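Local coordinates for EGF family domain-containing protein (Toxoplasma gondii, PDB 4Z80), which probably acts as an AMA-family surface protein that binds a RON2-like partner at the moving junction when the parasite invades its host cell, at residues S74-I79 against Y268-N273; R347-N352 against P454-D459. All blocks are in the same frame, centred on the assembly; numbering follows the deposited sequence.

Interaction 1 (S74-I79 against Y268-N273)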
loop_
_atom_site.group_PDB
_atom_site.type_symbol
_atom_site.label_atom_id
_atom_site.label_comp_id
_atom_site.label_asym_id
_atom_site.label_seq_id
_atom_site.Cartn_x
_atom_site.Cartn_y
_atom_site.Cartn_z
ATOM N N SER A 74 21.375 -4.508 2.207
ATOM C CA SER A 74 22.629 -4.686 1.470
ATOM C C SER A 74 22.754 -3.720 0.300
ATOM O O SER A 74 21.765 -3.411 -0.369
ATOM C CB SER A 74 22.737 -6.114 0.945
ATOM O OG SER A 74 23.851 -6.248 0.074
ATOM N N SER A 75 23.978 -3.268 0.037
ATOM C CA SER A 75 24.224 -2.373 -1.086
ATOM C C SER A 75 23.978 -3.084 -2.414
ATOM O O SER A 75 23.769 -2.430 -3.435
ATOM C CB SER A 75 25.652 -1.820 -1.040
ATOM O OG SER A 75 26.604 -2.870 -1.048
ATOM N N SER A 76 23.989 -4.417 -2.399
ATOM C CA SER A 76 23.758 -5.190 -3.617
ATOM C C SER A 76 22.293 -5.590 -3.773
ATOM O O SER A 76 21.927 -6.241 -4.749
ATOM C CB SER A 76 24.643 -6.437 -3.636
ATOM O OG SER A 76 24.326 -7.304 -2.564
ATOM N N ALA A 77 21.457 -5.213 -2.809
ATOM C CA ALA A 77 20.023 -5.445 -2.922
ATOM C C ALA A 77 19.409 -4.388 -3.830
ATOM O O ALA A 77 19.614 -3.197 -3.614
ATOM C CB ALA A 77 19.366 -5.415 -1.559
ATOM N N LYS A 78 18.664 -4.819 -4.840
ATOM C CA LYS A 78 17.977 -3.870 -5.705
ATOM C C LYS A 78 16.620 -3.524 -5.108
ATOM O O LYS A 78 15.810 -4.404 -4.836
ATOM C CB LYS A 78 17.809 -4.430 -7.113
ATOM C CG LYS A 78 17.143 -3.462 -8.073
ATOM C CD LYS A 78 17.118 -4.007 -9.490
ATOM C CE LYS A 78 16.420 -3.040 -10.432
ATOM N NZ LYS A 78 16.478 -3.496 -11.847
ATOM N N ILE A 79 16.389 -2.236 -4.891
ATOM C CA ILE A 79 15.087 -1.737 -4.473
ATOM C C ILE A 79 14.646 -0.744 -5.543
ATOM O O ILE A 79 15.447 0.077 -5.979
ATOM C CB ILE A 79 15.144 -1.074 -3.092
ATOM C CG1 ILE A 79 15.841 -2.013 -2.093
ATOM C CG2 ILE A 79 13.732 -0.726 -2.625
ATOM C CD1 ILE A 79 15.958 -1.467 -0.725
ATOM N N TYR A 268 15.058 -13.715 -2.694
ATOM C CA TYR A 268 16.094 -12.716 -2.897
ATOM C C TYR A 268 17.453 -13.372 -3.088
ATOM O O TYR A 268 17.869 -14.212 -2.289
ATOM C CB TYR A 268 16.185 -11.730 -1.726
ATOM C CG TYR A 268 17.409 -10.855 -1.871
ATOM C CD1 TYR A 268 17.480 -9.896 -2.875
ATOM C CD2 TYR A 268 18.515 -11.028 -1.051
ATOM C CE1 TYR A 268 18.604 -9.118 -3.037
ATOM C CE2 TYR A 268 19.649 -10.252 -1.211
ATOM C CZ TYR A 268 19.682 -9.296 -2.203
ATOM O OH TYR A 268 20.801 -8.520 -2.376
ATOM N N LYS A 269 18.135 -12.967 -4.153
ATOM C CA LYS A 269 19.519 -13.355 -4.402
ATOM C C LYS A 269 20.299 -12.100 -4.765
ATOM O O LYS A 269 19.783 -11.231 -5.474
ATOM C CB LYS A 269 19.594 -14.398 -5.512
ATOM C CG LYS A 269 20.986 -14.878 -5.838
ATOM C CD LYS A 269 20.884 -16.050 -6.791
ATOM C CE LYS A 269 22.237 -16.638 -7.135
ATOM N NZ LYS A 269 22.084 -17.917 -7.885
ATOM N N SER A 270 21.529 -12.017 -4.261
ATOM C CA SER A 270 22.370 -10.828 -4.394
ATOM C C SER A 270 22.310 -10.256 -5.804
ATOM O O SER A 270 22.472 -10.977 -6.786
ATOM C CB SER A 270 23.820 -11.165 -4.021
ATOM O OG SER A 270 24.553 -9.995 -3.705
ATOM N N GLY A 271 22.044 -8.957 -5.895
ATOM C CA GLY A 271 21.948 -8.284 -7.178
ATOM C C GLY A 271 20.536 -8.201 -7.742
ATOM O O GLY A 271 20.287 -7.431 -8.667
ATOM N N GLY A 272 19.616 -8.994 -7.194
ATOM C CA GLY A 272 18.240 -9.023 -7.676
ATOM C C GLY A 272 17.346 -8.123 -6.841
ATOM O O GLY A 272 17.795 -7.555 -5.853
ATOM N N ASN A 273 16.089 -7.971 -7.250
ATOM C CA ASN A 273 15.126 -7.217 -6.453
ATOM C C ASN A 273 14.907 -7.858 -5.093
ATOM O O ASN A 273 14.723 -9.071 -4.986
ATOM C CB ASN A 273 13.789 -7.089 -7.188
ATOM C CG ASN A 273 13.777 -5.946 -8.182
ATOM O OD1 ASN A 273 13.454 -4.803 -7.844
ATOM N ND2 ASN A 273 14.127 -6.249 -9.412
HETATM O O HOH W 1 22.946 -9.052 -0.954
HETATM O O HOH W 2 12.625 -3.919 -5.177
HETATM O O HOH W 3 13.936 -4.761 -11.751
#
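Ser76 OG is the best-held polar atom, gripped by two hydrogen bonds: one to Ser270 OG at 2.9 Å, tip to tip across the contact, and one to a water 2.7 Å from Ser76 OG. That water also bonds Tyr268 OH, linking the tyrosine to Ser76. Ser76 reaches the water with OG between its own N and carbonyl carbon (chi1 63°). Tyr268, its ring anti to the backbone N, leans obliquely on Ala77: OH comes within 3.2 Å of Ala77 CA, and CZ touches CB at 3.9 Å. The backbones join beside this. Gly271 N gives a weak, bent bond to Ser76 O (3.0 Å), while Lys78 N gives a straighter one to Gly272 O, also 3.0 Å, though it approaches above the carbonyl plane. Lys78 then runs fully extended alongside Asn273, and a water joins Lys78 NZ to Asn273 ND2. Lys78 also bonds the backbone of Cys274, whose disulfide to Cys72 ties the same two loops. Lys269 to Gly272 form a type II turn, a parallel bridge pairs Lys78 with Asn273, and the backbones of Tyr268 and Ser270 bond the TgRON2L1 peptide, which makes this loop part of the RON2-binding surface.

Interaction 2 (R347-N352 against P454-D459)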
loop_
_atom_site.group_PDB
_atom_site.type_symbol
_atom_site.label_atom_id
_atom_site.label_comp_id
_atom_site.label_asym_id
_atom_site.label_seq_id
_atom_site.Cartn_x
_atom_site.Cartn_y
_atom_site.Cartn_z
ATOM N N ARG A 347 -12.181 7.963 5.850
ATOM C CA ARG A 347 -12.261 7.956 4.401
ATOM C C ARG A 347 -13.030 9.135 3.838
ATOM O O ARG A 347 -12.623 9.731 2.842
ATOM C CB ARG A 347 -12.913 6.653 3.940
ATOM C CG ARG A 347 -13.049 6.503 2.446
ATOM C CD ARG A 347 -13.597 5.139 2.103
ATOM N NE ARG A 347 -15.015 5.083 2.407
ATOM C CZ ARG A 347 -15.991 5.147 1.508
ATOM N NH1 ARG A 347 -15.728 5.243 0.212
ATOM N NH2 ARG A 347 -17.249 5.100 1.913
ATOM N N GLU A 348 -14.149 9.468 4.463
ATOM C CA GLU A 348 -15.063 10.433 3.878
ATOM C C GLU A 348 -14.712 11.873 4.222
ATOM O O GLU A 348 -14.299 12.160 5.342
ATOM C CB GLU A 348 -16.487 10.162 4.349
ATOM C CG GLU A 348 -16.969 8.726 4.136
ATOM C CD GLU A 348 -16.656 7.781 5.291
ATOM O OE1 GLU A 348 -15.917 8.156 6.226
ATOM O OE2 GLU A 348 -17.180 6.642 5.265
ATOM N N PRO A 349 -14.909 12.791 3.263
ATOM C CA PRO A 349 -14.868 14.200 3.649
ATOM C C PRO A 349 -15.930 14.506 4.684
ATOM O O PRO A 349 -16.859 13.711 4.849
ATOM C CB PRO A 349 -15.143 14.943 2.333
ATOM C CG PRO A 349 -14.868 13.983 1.269
ATOM C CD PRO A 349 -15.183 12.627 1.829
ATOM N N LEU A 350 -15.802 15.641 5.365
ATOM C CA LEU A 350 -16.742 16.002 6.414
ATOM C C LEU A 350 -17.709 17.059 5.883
ATOM O O LEU A 350 -17.314 18.186 5.571
ATOM C CB LEU A 350 -15.999 16.501 7.650
ATOM C CG LEU A 350 -14.893 15.592 8.194
ATOM C CD1 LEU A 350 -14.155 16.299 9.300
ATOM C CD2 LEU A 350 -15.483 14.262 8.670
ATOM N N LYS A 351 -18.990 16.708 5.778
ATOM C CA LYS A 351 -19.956 17.642 5.232
ATOM C C LYS A 351 -20.352 18.704 6.249
ATOM O O LYS A 351 -20.396 18.459 7.461
ATOM C CB LYS A 351 -21.209 16.910 4.728
ATOM C CG LYS A 351 -22.053 16.255 5.804
ATOM C CD LYS A 351 -23.371 15.769 5.210
ATOM C CE LYS A 351 -24.247 15.118 6.266
ATOM N NZ LYS A 351 -25.575 14.756 5.706
ATOM N N ASN A 352 -20.598 19.899 5.726
ATOM C CA ASN A 352 -21.226 20.979 6.467
ATOM C C ASN A 352 -20.418 21.458 7.662
ATOM O O ASN A 352 -20.981 21.908 8.650
ATOM C CB ASN A 352 -22.629 20.548 6.924
ATOM C CG ASN A 352 -23.567 20.292 5.763
ATOM O OD1 ASN A 352 -24.066 19.182 5.589
ATOM N ND2 ASN A 352 -23.810 21.323 4.956
ATOM N N PRO A 454 -17.232 14.353 -2.947
ATOM C CA PRO A 454 -18.079 15.067 -1.990
ATOM C C PRO A 454 -19.401 14.348 -1.712
ATOM O O PRO A 454 -20.014 14.608 -0.675
ATOM C CB PRO A 454 -18.319 16.419 -2.678
ATOM C CG PRO A 454 -18.097 16.168 -4.115
ATOM C CD PRO A 454 -17.036 15.115 -4.196
ATOM N N SER A 455 -19.813 13.443 -2.595
ATOM C CA SER A 455 -21.125 12.811 -2.461
ATOM C C SER A 455 -21.155 11.738 -1.372
ATOM O O SER A 455 -22.233 11.285 -0.979
ATOM C CB SER A 455 -21.572 12.207 -3.797
ATOM O OG SER A 455 -20.865 11.018 -4.110
ATOM N N ILE A 456 -19.987 11.334 -0.873
ATOM C CA ILE A 456 -19.934 10.366 0.229
ATOM C C ILE A 456 -19.669 11.036 1.575
ATOM O O ILE A 456 -19.518 10.356 2.593
ATOM C CB ILE A 456 -18.855 9.274 0.006
ATOM C CG1 ILE A 456 -17.430 9.843 0.095
ATOM C CG2 ILE A 456 -19.096 8.579 -1.340
ATOM C CD1 ILE A 456 -16.348 8.785 -0.016
ATOM N N ALA A 457 -19.616 12.365 1.593
ATOM C CA ALA A 457 -19.277 13.067 2.818
ATOM C C ALA A 457 -20.258 12.749 3.942
ATOM O O ALA A 457 -21.462 12.593 3.717
ATOM C CB ALA A 457 -19.233 14.573 2.577
ATOM N N ILE A 458 -19.728 12.665 5.153
ATOM C CA ILE A 458 -20.557 12.454 6.333
ATOM C C ILE A 458 -20.212 13.443 7.442
ATOM O O ILE A 458 -19.313 14.271 7.310
ATOM C CB ILE A 458 -20.427 11.008 6.865
ATOM C CG1 ILE A 458 -19.006 10.738 7.357
ATOM C CG2 ILE A 458 -20.830 10.010 5.794
ATOM C CD1 ILE A 458 -18.814 9.338 7.979
ATOM N N ASP A 459 -20.952 13.376 8.537
ATOM C CA ASP A 459 -20.709 14.253 9.672
ATOM C C ASP A 459 -19.493 13.836 10.477
ATOM O O ASP A 459 -19.192 12.651 10.583
ATOM C CB ASP A 459 -21.918 14.265 10.601
ATOM C CG ASP A 459 -23.165 14.733 9.915
ATOM O OD1 ASP A 459 -23.150 15.849 9.355
ATOM O OD2 ASP A 459 -24.167 13.985 9.937
HETATM O O HOH W 4 -21.839 18.129 9.830
HETATM O O HOH W 5 -24.020 12.034 5.114
#
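A single parallel beta bridge, Leu350 with Ile458, lays the chain after strand 443-447 against the segment leading into strand 353-359, in what is probably the second PAN-type domain. Ile458 makes both of its bonds with its backbone: N donates to Pro349 O (3.1 Å) in the carbonyl plane, and O accepts Lys351 N at 2.9 Å from well above its plane. The end-to-end directions of 347-351 and 456-459 differ by 66°, consistent with the pairing stopping at one bridge. Next to the bridge, Pro349 CB meets Ala457 CB at 4.1 Å, and both residues pack on Met444 of the edge strand 443-447, which also bonds Leu350 through Ala445. Ile456, arriving from a short 3-10 turn, crosses Arg347 at about a right angle and sets CD1 over one face of the guanidinium, 3.6 Å from NH1; Ser327 O holds that same nitrogen. Glu348, bent at chi2 (89°), brings its carboxylate to the CD1 tip of Ile458. Lys351 CG sits between its N and carbonyl carbon (chi1 67°), from which the extended chain crosses Asp459 obliquely. Its CE, not its ammonium, comes closest: Lys351 CE lies 3.4 Å from Asp459 OD1, whereas NZ stays 4.5 Å away.

How the interactions relate
Interaction 1 and interaction 2 sit on opposite sides of the chain's centre, with about 44 Å between their centres and about 28 Å between nearest atoms, so neither touches the other. Along the chain they come in series: the loop pairing of 74-79 with 268-273 closes before 347-352 begins its pairing with 454-459. Each includes a single parallel bridge between distant parts of the sequence, 189 residues apart in the first and 102 in the second. Their surroundings differ. Interaction 1 is met by the TgRON2L1 peptide, whereas no other protein chain of the assembly touches interaction 2, which packs beside the four-stranded antiparallel sheet ending in strand 443-447.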